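Local coordinates for CoA-binding domain-containing protein (Thermus thermophilus, PDB 1IUK) that probably binds coenzyme A through a Rossmann-like domain, its wider role in the cell being unknown, at residues H22-P25 with S26-A29; F109-A112 with L113-G117; M127-H130 with K131-F134. One frame throughout, in Å; residues are numbered along the deposited sequence.

Contact 1 (H22-P25 with S26-A29)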
# COMPACT_ATOMS: atom_id res chain seq x y z
N HIS A 22 6.28 6.74 -6.19
CA HIS A 22 6.94 7.47 -7.28
C HIS A 22 7.09 8.97 -7.03
O HIS A 22 6.28 9.58 -6.33
CB HIS A 22 6.18 7.24 -8.58
CG HIS A 22 7.03 7.39 -9.80
ND1 HIS A 22 7.40 6.32 -10.59
CD2 HIS A 22 7.62 8.48 -10.35
CE1 HIS A 22 8.18 6.74 -11.56
NE2 HIS A 22 8.33 8.05 -11.44
N LYS A 23 8.13 9.55 -7.61
CA LYS A 23 8.42 10.97 -7.48
C LYS A 23 7.64 11.82 -8.50
O LYS A 23 7.26 12.96 -8.22
CB LYS A 23 9.93 11.20 -7.66
CG LYS A 23 10.52 12.22 -6.72
CD LYS A 23 10.03 13.62 -7.04
CE LYS A 23 8.97 14.09 -6.04
NZ LYS A 23 7.83 14.81 -6.71
N ASP A 24 7.41 11.27 -9.69
CA ASP A 24 6.68 12.00 -10.73
C ASP A 24 5.25 12.25 -10.30
O ASP A 24 4.49 11.32 -10.03
CB ASP A 24 6.71 11.20 -12.05
CG ASP A 24 6.01 11.92 -13.20
OD1 ASP A 24 6.08 11.43 -14.35
OD2 ASP A 24 5.38 12.97 -12.96
N PRO A 25 4.84 13.53 -10.23
CA PRO A 25 3.49 13.92 -9.82
C PRO A 25 2.32 13.32 -10.59
O PRO A 25 1.24 13.10 -10.03
CB PRO A 25 3.51 15.45 -9.93
CG PRO A 25 4.93 15.83 -9.90
CD PRO A 25 5.68 14.71 -10.55
N SER A 26 2.52 13.04 -11.87
CA SER A 26 1.45 12.49 -12.68
C SER A 26 1.15 11.02 -12.44
O SER A 26 0.10 10.54 -12.89
CB SER A 26 1.78 12.68 -14.15
OG SER A 26 2.84 11.82 -14.51
N ARG A 27 2.05 10.30 -11.77
CA ARG A 27 1.84 8.87 -11.52
C ARG A 27 0.95 8.58 -10.32
O ARG A 27 1.08 9.21 -9.27
CB ARG A 27 3.19 8.15 -11.30
CG ARG A 27 4.32 8.64 -12.19
CD ARG A 27 4.09 8.26 -13.64
NE ARG A 27 5.21 8.65 -14.49
CZ ARG A 27 6.18 7.83 -14.87
NH1 ARG A 27 7.16 8.27 -15.64
NH2 ARG A 27 6.16 6.57 -14.47
N PRO A 28 0.03 7.62 -10.47
CA PRO A 28 -0.89 7.22 -9.40
C PRO A 28 -0.12 6.89 -8.13
O PRO A 28 -0.60 7.13 -7.02
CB PRO A 28 -1.61 6.01 -9.96
CG PRO A 28 -1.55 6.21 -11.44
CD PRO A 28 -0.23 6.86 -11.70
N ALA A 29 1.08 6.33 -8.31
CA ALA A 29 1.96 5.96 -7.22
C ALA A 29 2.48 7.20 -6.52
O ALA A 29 3.25 7.12 -5.56
CB ALA A 29 3.13 5.12 -7.74
O HOH W 1 4.94 12.29 -16.82
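Arg-27 folds back over the loop that precedes its helix and meets both His-22 and Asp-24. CG of Arg-27 lies over one face of the His-22 ring, 3.9 Å from the ring centroid, in a CH-pi contact. The bend at chi2 (-69°) turns the guanidinium back toward His-22 and Asp-24. Further out, NH2 of Arg-27 comes within 3.5 Å of His-22 CE1. The ring and guanidinium planes are 31° apart.

The same guanidinium is held by a salt bridge. Arg-27 NE gives its N-H to Asp-24 OD1 at 2.9 Å, meeting the oxygen from above the carboxylate plane. The other carboxylate oxygen, OD2 of Asp-24, accepts from the backbone N of Ser-26 at 3.1 Å. The hydroxyl of Ser-26 turns to the same carboxylate, its OG 3.2 Å from Asp-24 OD2, a weak approach that is not settled as a bond. A water bridges OD1 of Asp-24 and OG of Ser-26.

A type I beta turn runs from Asp-24 to Arg-27, closed by Arg-27 N bonded to Asp-24 O. The side-chain bonds of Asp-24 brace it. Arg-27 is the N-cap residue of helix 28-38. The loop therefore turns directly into the helix that follows strand 15-19 in this Rossmann-like domain.

His-22 also reaches the start of that helix. Its backbone N donates to Ala-29 O at 3.1 Å, and its CB packs against Ala-29 CB. The His-22 ring meets Phe-50 edge-to-face, and the backbone O of His-22 accepts from His-30 ND1.

Contact 2 (F109-A112 with L113-G117)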
# COMPACT_ATOMS: atom_id res chain seq x y z
N PHE A 109 0.45 -14.89 -5.59
CA PHE A 109 0.81 -13.88 -4.60
C PHE A 109 -0.34 -13.66 -3.63
O PHE A 109 -0.13 -13.55 -2.42
CB PHE A 109 1.17 -12.57 -5.30
CG PHE A 109 1.62 -11.48 -4.37
CD1 PHE A 109 2.94 -11.43 -3.93
CD2 PHE A 109 0.72 -10.50 -3.95
CE1 PHE A 109 3.36 -10.41 -3.07
CE2 PHE A 109 1.13 -9.48 -3.09
CZ PHE A 109 2.46 -9.43 -2.65
N GLU A 110 -1.55 -13.59 -4.16
CA GLU A 110 -2.73 -13.36 -3.34
C GLU A 110 -3.03 -14.55 -2.46
O GLU A 110 -3.41 -14.40 -1.30
CB GLU A 110 -3.92 -13.04 -4.23
CG GLU A 110 -3.79 -11.69 -4.95
CD GLU A 110 -4.88 -11.45 -5.96
OE1 GLU A 110 -6.06 -11.67 -5.61
OE2 GLU A 110 -4.56 -11.07 -7.11
N LYS A 111 -2.85 -15.75 -3.02
CA LYS A 111 -3.09 -16.97 -2.27
C LYS A 111 -2.09 -17.09 -1.12
O LYS A 111 -2.45 -17.51 -0.03
CB LYS A 111 -2.98 -18.20 -3.17
CG LYS A 111 -3.21 -19.53 -2.44
CD LYS A 111 -2.38 -20.67 -3.04
CE LYS A 111 -2.80 -22.04 -2.49
NZ LYS A 111 -4.28 -22.15 -2.31
N ALA A 112 -0.83 -16.72 -1.37
CA ALA A 112 0.19 -16.81 -0.32
C ALA A 112 -0.13 -15.89 0.85
O ALA A 112 0.12 -16.23 2.01
CB ALA A 112 1.56 -16.47 -0.88
N LEU A 113 -0.67 -14.71 0.55
CA LEU A 113 -1.01 -13.76 1.61
C LEU A 113 -2.20 -14.27 2.42
O LEU A 113 -2.23 -14.16 3.65
CB LEU A 113 -1.31 -12.38 1.01
CG LEU A 113 -0.10 -11.58 0.51
CD1 LEU A 113 -0.61 -10.21 0.01
CD2 LEU A 113 0.94 -11.39 1.62
N LYS A 114 -3.18 -14.84 1.72
CA LYS A 114 -4.36 -15.39 2.38
C LYS A 114 -3.91 -16.49 3.35
O LYS A 114 -4.27 -16.51 4.53
CB LYS A 114 -5.32 -15.99 1.34
CG LYS A 114 -6.37 -16.93 1.93
CD LYS A 114 -7.00 -17.84 0.86
CE LYS A 114 -7.33 -19.21 1.44
NZ LYS A 114 -6.21 -20.19 1.25
N GLU A 115 -3.12 -17.42 2.84
CA GLU A 115 -2.63 -18.50 3.66
C GLU A 115 -1.88 -17.99 4.90
O GLU A 115 -1.98 -18.58 5.97
CB GLU A 115 -1.78 -19.44 2.80
CG GLU A 115 -2.66 -20.19 1.80
CD GLU A 115 -1.89 -21.07 0.84
OE1 GLU A 115 -2.44 -22.12 0.45
OE2 GLU A 115 -0.75 -20.72 0.46
N ALA A 116 -1.18 -16.87 4.78
CA ALA A 116 -0.47 -16.31 5.93
C ALA A 116 -1.41 -15.52 6.87
O ALA A 116 -0.96 -14.91 7.84
CB ALA A 116 0.66 -15.42 5.46
N GLY A 117 -2.71 -15.54 6.58
CA GLY A 117 -3.65 -14.81 7.41
C GLY A 117 -3.63 -13.29 7.20
O GLY A 117 -4.01 -12.52 8.09
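Phe-109 meets Leu-113 one helical turn later. CG of Phe-109 is anti to the backbone N (chi1 -178°), which carries the ring down the inner side of the helix. There CE2 of Phe-109 lies 3.6 Å from CD1 of Leu-113, and the methyl approaches the ring obliquely. The two backbones are joined as well, Leu-113 N donating to Phe-109 O. Both side chains are buried. Phe-109 packs on Leu-87 and Leu-100, and Leu-113 on Val-90, Val-98 and Val-120.

Glu-110 contributes its backbone O, which accepts from Lys-114 N at 3.1 Å. Its carboxylate is engaged with Arg-105 in a salt bridge and with the backbone N of His-106.

The helix 107-115 is the crossover of a beta-alpha-beta unit between strands 98-100 and 120-122, part of the parallel Rossmann-like sheet. Its inner face thus carries Phe-109 and Leu-113, while Lys-111 and Glu-115 lie at the exposed surface.

The bends at chi2 (-148°) and chi4 bring CE and NZ of Lys-111 to OE1 of Glu-115, the two chains crossing obliquely. NZ of Lys-111 forms a salt bridge of 3.3 Å with OE1 of Glu-115. The ammonium of Lys-114 is also near, its NZ being 4.5 Å from NZ of Lys-111. Glu-115 probably offsets some of this like-charge repulsion. Glu-115 N also donates to Lys-111 O at 2.9 Å.

Ala-112 ends the segment with its O accepting from Ala-116 N at 3.1 Å. The helix then closes in a Schellman motif. Gly-117 has positive phi (75°), and its N bonds to Lys-114 O at 2.8 Å.

Contact 3 (M127-H130 with K131-F134)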
# COMPACT_ATOMS: atom_id res chain seq x y z
N MET A 127 -7.50 5.55 -3.26
CA MET A 127 -8.03 6.92 -3.17
C MET A 127 -9.52 6.91 -3.48
O MET A 127 -10.34 7.45 -2.73
CB MET A 127 -7.34 7.84 -4.17
CG MET A 127 -7.99 9.24 -4.24
SD MET A 127 -6.97 10.36 -5.21
CE MET A 127 -7.00 9.48 -6.80
N VAL A 128 -9.86 6.30 -4.61
CA VAL A 128 -11.23 6.21 -5.04
C VAL A 128 -12.07 5.55 -3.97
O VAL A 128 -13.12 6.07 -3.58
CB VAL A 128 -11.33 5.42 -6.34
CG1 VAL A 128 -12.76 4.98 -6.58
CG2 VAL A 128 -10.82 6.27 -7.49
N GLU A 129 -11.61 4.40 -3.47
CA GLU A 129 -12.33 3.66 -2.45
C GLU A 129 -12.48 4.45 -1.16
O GLU A 129 -13.52 4.37 -0.49
CB GLU A 129 -11.63 2.34 -2.17
CG GLU A 129 -11.84 1.30 -3.27
CD GLU A 129 -13.28 1.22 -3.74
OE1 GLU A 129 -13.52 1.35 -4.96
OE2 GLU A 129 -14.18 1.03 -2.90
N HIS A 130 -11.45 5.20 -0.80
CA HIS A 130 -11.50 6.01 0.41
C HIS A 130 -12.58 7.09 0.26
O HIS A 130 -13.36 7.36 1.19
CB HIS A 130 -10.15 6.68 0.67
CG HIS A 130 -10.08 7.40 1.97
ND1 HIS A 130 -10.37 8.74 2.10
CD2 HIS A 130 -9.74 6.97 3.21
CE1 HIS A 130 -10.21 9.11 3.35
NE2 HIS A 130 -9.83 8.06 4.05
N LYS A 131 -12.62 7.71 -0.92
CA LYS A 131 -13.61 8.74 -1.20
C LYS A 131 -15.01 8.17 -1.13
O LYS A 131 -15.88 8.75 -0.50
CB LYS A 131 -13.38 9.32 -2.59
CG LYS A 131 -12.29 10.35 -2.64
CD LYS A 131 -11.97 10.74 -4.06
CE LYS A 131 -10.98 11.89 -4.09
NZ LYS A 131 -11.08 12.67 -5.35
N ARG A 132 -15.22 7.02 -1.76
CA ARG A 132 -16.54 6.39 -1.78
C ARG A 132 -17.08 5.95 -0.43
O ARG A 132 -18.30 5.94 -0.21
CB ARG A 132 -16.53 5.17 -2.69
CG ARG A 132 -17.81 4.34 -2.61
CD ARG A 132 -17.69 3.04 -3.39
NE ARG A 132 -16.88 2.06 -2.68
CZ ARG A 132 -17.35 1.21 -1.76
NH1 ARG A 132 -16.53 0.36 -1.16
NH2 ARG A 132 -18.64 1.20 -1.46
N LEU A 133 -16.19 5.56 0.47
CA LEU A 133 -16.60 5.08 1.78
C LEU A 133 -16.78 6.19 2.82
O LEU A 133 -17.59 6.05 3.73
CB LEU A 133 -15.59 4.06 2.31
CG LEU A 133 -15.57 2.67 1.66
CD1 LEU A 133 -14.29 1.92 2.04
CD2 LEU A 133 -16.81 1.90 2.09
N PHE A 134 -16.03 7.28 2.66
CA PHE A 134 -16.08 8.37 3.62
C PHE A 134 -16.70 9.69 3.16
O PHE A 134 -16.62 10.69 3.86
CB PHE A 134 -14.67 8.62 4.16
CG PHE A 134 -14.08 7.42 4.84
CD1 PHE A 134 -13.01 6.74 4.26
CD2 PHE A 134 -14.65 6.92 6.01
CE1 PHE A 134 -12.53 5.57 4.84
CE2 PHE A 134 -14.17 5.76 6.58
CZ PHE A 134 -13.11 5.08 6.00
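Glu-129 and Arg-132 lie side by side and point the same way on helix 126-134, the last helix of this Rossmann-like chain. The arginine grips the carboxylate side-on, with two nitrogens on a single oxygen. NE of Arg-132 donates to OE2 of Glu-129 at 2.9 Å, and NH1 of Arg-132 donates to the same OE2 at 3.0 Å. OE2 lies close to the guanidinium plane, at its edge, although the carboxylate and guanidinium planes are turned 42° from each other. The bend at CG of Glu-129 (chi2 -44°) brings the carboxylate round to this edge. NH1 also forms a salt bridge with Asp-3 of helix 3-12, so one guanidinium links the two helices. An alanine in place of Arg-132 would remove both grips on Glu-129 and is likely to leave its carboxylate and that of Asp-3 without their shared positive partner.

On another side of the helix, His-130 and Phe-134 cross at about a right angle as side chains. Their ring planes are 51° apart, with centroids 4.7 Å from each other. CD1 of Phe-134 stands over one face of the imidazole, near its rim, 3.4 Å from CD2 of His-130. ND1 of His-130 is hydrogen-bonded to the hydroxyl of Tyr-35, which ties the ring to helix 28-38.

Met-127 and Lys-131 run alongside each other, with CG of Met-127 at 4.0 Å from CE of Lys-131. The backbone bonds continue beneath these pairs, Lys-131 N donating to Met-127 O and Arg-132 N to Val-128 O. At the end of the helix Phe-134 N donates to His-130 O at 3.0 Å.

Contact 1 comes first along the chain. It closes the loop after strand 15-19 and leads into helix 28-38. Contact 2 follows within helix 107-115, between strand 98-100 and the edge strand 120-122. Contact 3 lies in the final helix, 126-134, just after that strand. The three are in series; none nests within or crosses another. Contacts 1 and 2 are on opposite sides of the chain's centre, their centres 28 Å apart. Contacts 1 and 3 come closer, with nearest atoms about 7 Å apart. Helix 28-38 begins in contact 1, and its Tyr-31, Val-32 and Tyr-35 pack against contact 3.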